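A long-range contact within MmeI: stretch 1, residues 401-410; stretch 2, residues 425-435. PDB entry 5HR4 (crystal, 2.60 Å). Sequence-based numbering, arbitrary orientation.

Stretch 1 401-410: LIQINVDQFF
Stretch 2, residues 425-435: ALWLTDHQMNM

Stretch 2 is helical throughout, 425-435, with phi/psi near -63/-41 and i to i+4 backbone hydrogen bonds. In stretch 1, residues 402-405 are loop, with phi/psi of -57/154 at I402, -141/-52 at Q403, -55/142 at I404 and -163/165 at N405. A 3-10 segment at 406-408 follows and leads into a strand at 409-410. F409 N bonds V406 O at 3.0 Å across this turn. The register is antiparallel: the CA atoms of V406 and L426 lie 6.4 Å apart, and those of I402 and N434 9.7 Å apart. No hydrogen bond crosses between the stretches, and the contact is small, 281 Å² in all.

V406 is the centre. Its CA-to-CB bond points toward the helix, and chi1 is m (-61°). This rotamer places V406 CG1 3.6 Å from L426 O and 3.9 Å from L426 CB. L426 O is already used by the helix, accepting from D430 N at 2.9 Å. V406 CG2 lies 4.1 Å from W427 NE1, oblique to the indole ring. The CA-to-CB bond of W427 points sideways, but chi1 -80° (m) and chi2 -52° bring the ring nearer to V406.

L426 is m,t (-86°, 161°), and its CA-to-CB bond points toward stretch 1. L426 CD1 lies 4.0 Å from F409 CB, and L426 CD2 is oblique to the phenyl ring. F409 has chi1 -63° (m) and chi2 83°. The CA-to-CB bond of F409 points toward the helix and that of F410 away, the usual alternation of a strand.

N405 has an off-well chi1 of -142°. N405 OD1 accepts from V406 N at 2.9 Å, while N405 N donates to Q408 OE1 at 2.8 Å. N405 OD1 and D430 OD1 approach to 3.8 Å without a bond. D430 is t (178°, chi2 74°), and D430 OD2 accepts from N434 ND2 at 2.8 Å. N434 is m (-58°, chi2 -29°). I402 is t,t, and its extended chain brings I402 CD1 to 4.3 Å from N434 OD1, a loose contact.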

# COMPACT_ATOMS: atom_id res chain seq x y z
N LEU A 401 -2.89 34.74 22.31
CA LEU A 401 -1.96 34.68 21.19
C LEU A 401 -2.23 33.46 20.30
O LEU A 401 -2.29 33.60 19.08
CB LEU A 401 -0.52 34.68 21.71
N ILE A 402 -2.42 32.28 20.90
CA ILE A 402 -2.58 31.04 20.14
C ILE A 402 -3.75 31.15 19.16
O ILE A 402 -4.70 31.92 19.36
CB ILE A 402 -2.79 29.85 21.08
CG1 ILE A 402 -2.45 28.53 20.38
CG2 ILE A 402 -4.22 29.82 21.58
CD1 ILE A 402 -2.22 27.36 21.33
N GLN A 403 -3.68 30.36 18.08
CA GLN A 403 -4.71 30.37 17.05
C GLN A 403 -5.04 28.98 16.50
O GLN A 403 -6.21 28.58 16.47
CB GLN A 403 -4.30 31.29 15.91
CG GLN A 403 -4.59 32.75 16.18
CD GLN A 403 -4.72 33.53 14.90
OE1 GLN A 403 -5.70 33.38 14.17
NE2 GLN A 403 -3.73 34.36 14.60
N ILE A 404 -4.00 28.25 16.08
CA ILE A 404 -4.15 26.97 15.41
C ILE A 404 -5.00 26.01 16.24
O ILE A 404 -4.93 25.98 17.48
CB ILE A 404 -2.74 26.43 15.10
CG1 ILE A 404 -2.10 27.38 14.09
CG2 ILE A 404 -2.77 25.04 14.50
CD1 ILE A 404 -0.62 27.23 13.98
N ASN A 405 -5.84 25.22 15.56
CA ASN A 405 -6.81 24.40 16.27
C ASN A 405 -7.36 23.32 15.34
O ASN A 405 -7.22 23.38 14.11
CB ASN A 405 -7.96 25.25 16.84
CG ASN A 405 -8.43 24.76 18.21
OD1 ASN A 405 -8.31 23.57 18.55
ND2 ASN A 405 -8.96 25.68 18.99
N VAL A 406 -8.01 22.33 15.96
CA VAL A 406 -8.50 21.15 15.25
C VAL A 406 -9.55 21.49 14.20
O VAL A 406 -9.72 20.73 13.25
CB VAL A 406 -9.04 20.14 16.27
CG1 VAL A 406 -7.93 19.72 17.20
CG2 VAL A 406 -10.17 20.77 17.09
N ASP A 407 -10.22 22.61 14.31
CA ASP A 407 -11.19 22.90 13.24
C ASP A 407 -10.54 23.11 11.90
O ASP A 407 -11.21 23.49 10.95
CB ASP A 407 -12.07 24.12 13.58
CG ASP A 407 -11.27 25.35 13.99
OD1 ASP A 407 -10.10 25.50 13.60
OD2 ASP A 407 -11.84 26.21 14.71
N GLN A 408 -9.25 22.90 11.73
CA GLN A 408 -8.60 23.02 10.44
C GLN A 408 -8.42 21.67 9.75
O GLN A 408 -7.86 21.62 8.65
CB GLN A 408 -7.25 23.73 10.60
CG GLN A 408 -7.35 25.01 11.40
CD GLN A 408 -5.99 25.63 11.75
OE1 GLN A 408 -5.78 26.05 12.89
NE2 GLN A 408 -5.08 25.69 10.79
N PHE A 409 -8.92 20.59 10.34
CA PHE A 409 -8.65 19.25 9.82
C PHE A 409 -9.94 18.52 9.48
O PHE A 409 -10.93 18.56 10.23
CB PHE A 409 -7.80 18.49 10.82
CG PHE A 409 -6.45 19.11 11.02
CD1 PHE A 409 -6.28 20.17 11.91
CD2 PHE A 409 -5.36 18.69 10.28
CE1 PHE A 409 -5.01 20.78 12.07
CE2 PHE A 409 -4.11 19.28 10.43
CZ PHE A 409 -3.94 20.33 11.33
N PHE A 410 -9.92 17.87 8.31
CA PHE A 410 -11.09 17.33 7.64
C PHE A 410 -10.74 15.93 7.14
O PHE A 410 -9.63 15.72 6.63
CB PHE A 410 -11.49 18.21 6.43
CG PHE A 410 -11.91 19.62 6.80
CD1 PHE A 410 -10.98 20.64 6.98
CD2 PHE A 410 -13.26 19.94 6.94
CE1 PHE A 410 -11.38 21.95 7.32
CE2 PHE A 410 -13.67 21.23 7.29
CZ PHE A 410 -12.73 22.23 7.48
N ALA A 425 -8.32 11.55 18.65
CA ALA A 425 -6.89 11.68 18.43
C ALA A 425 -6.48 13.14 18.30
O ALA A 425 -5.45 13.56 18.84
CB ALA A 425 -6.47 10.88 17.20
N LEU A 426 -7.29 13.94 17.60
CA LEU A 426 -6.96 15.35 17.43
C LEU A 426 -7.09 16.11 18.74
O LEU A 426 -6.31 17.03 19.00
CB LEU A 426 -7.84 15.96 16.35
CG LEU A 426 -7.24 15.75 14.96
CD1 LEU A 426 -8.26 15.92 13.88
CD2 LEU A 426 -6.12 16.76 14.76
N TRP A 427 -8.04 15.76 19.60
CA TRP A 427 -8.15 16.51 20.85
C TRP A 427 -7.03 16.15 21.83
O TRP A 427 -6.51 17.04 22.52
CB TRP A 427 -9.50 16.27 21.51
CG TRP A 427 -10.62 17.07 20.93
CD1 TRP A 427 -10.67 18.43 20.72
CD2 TRP A 427 -11.90 16.56 20.53
NE1 TRP A 427 -11.89 18.78 20.19
CE2 TRP A 427 -12.66 17.65 20.08
CE3 TRP A 427 -12.46 15.27 20.52
CZ2 TRP A 427 -13.96 17.49 19.62
CZ3 TRP A 427 -13.74 15.12 20.06
CH2 TRP A 427 -14.48 16.22 19.61
N LEU A 428 -6.67 14.87 21.92
CA LEU A 428 -5.56 14.48 22.78
C LEU A 428 -4.25 15.13 22.31
O LEU A 428 -3.47 15.63 23.13
CB LEU A 428 -5.40 12.96 22.81
CG LEU A 428 -6.64 12.08 23.07
CD1 LEU A 428 -6.26 10.59 23.12
CD2 LEU A 428 -7.40 12.51 24.33
N THR A 429 -4.02 15.16 21.00
CA THR A 429 -2.84 15.85 20.51
C THR A 429 -2.91 17.33 20.85
O THR A 429 -1.92 17.93 21.29
CB THR A 429 -2.67 15.65 19.00
OG1 THR A 429 -2.95 14.28 18.66
CG2 THR A 429 -1.24 15.94 18.63
N ASP A 430 -4.09 17.94 20.67
CA ASP A 430 -4.29 19.32 21.12
C ASP A 430 -3.83 19.48 22.56
O ASP A 430 -2.97 20.32 22.86
CB ASP A 430 -5.76 19.71 20.99
CG ASP A 430 -6.04 21.12 21.49
OD1 ASP A 430 -5.66 22.07 20.78
OD2 ASP A 430 -6.64 21.28 22.58
N HIS A 431 -4.37 18.67 23.47
CA HIS A 431 -3.98 18.82 24.87
C HIS A 431 -2.50 18.54 25.08
O HIS A 431 -1.85 19.23 25.87
CB HIS A 431 -4.77 17.91 25.77
CG HIS A 431 -4.56 18.21 27.22
ND1 HIS A 431 -4.86 19.44 27.76
CD2 HIS A 431 -4.09 17.44 28.23
CE1 HIS A 431 -4.59 19.42 29.06
NE2 HIS A 431 -4.12 18.23 29.36
N GLN A 432 -1.97 17.50 24.43
CA GLN A 432 -0.54 17.24 24.54
C GLN A 432 0.28 18.46 24.16
O GLN A 432 1.23 18.82 24.86
CB GLN A 432 -0.14 16.04 23.67
CG GLN A 432 -0.16 14.73 24.43
CD GLN A 432 -0.00 13.55 23.51
OE1 GLN A 432 -0.24 13.66 22.31
NE2 GLN A 432 0.42 12.41 24.07
N MET A 433 -0.10 19.15 23.08
CA MET A 433 0.61 20.35 22.68
C MET A 433 0.34 21.52 23.62
O MET A 433 1.26 22.28 23.94
CB MET A 433 0.25 20.72 21.24
CG MET A 433 0.69 19.68 20.24
SD MET A 433 2.42 19.17 20.42
CE MET A 433 3.24 20.73 20.21
N ASN A 434 -0.90 21.68 24.07
CA ASN A 434 -1.17 22.75 25.03
C ASN A 434 -0.29 22.59 26.26
O ASN A 434 0.22 23.58 26.80
CB ASN A 434 -2.66 22.78 25.42
CG ASN A 434 -3.56 22.97 24.22
OD1 ASN A 434 -3.17 23.57 23.23
ND2 ASN A 434 -4.77 22.41 24.29
N MET A 435 -0.08 21.34 26.71
CA MET A 435 0.83 21.12 27.83
C MET A 435 2.26 21.48 27.44
O MET A 435 3.01 22.03 28.26
CB MET A 435 0.75 19.67 28.32
CG MET A 435 -0.49 19.28 29.15
SD MET A 435 -1.11 20.45 30.40
CE MET A 435 0.39 20.79 31.35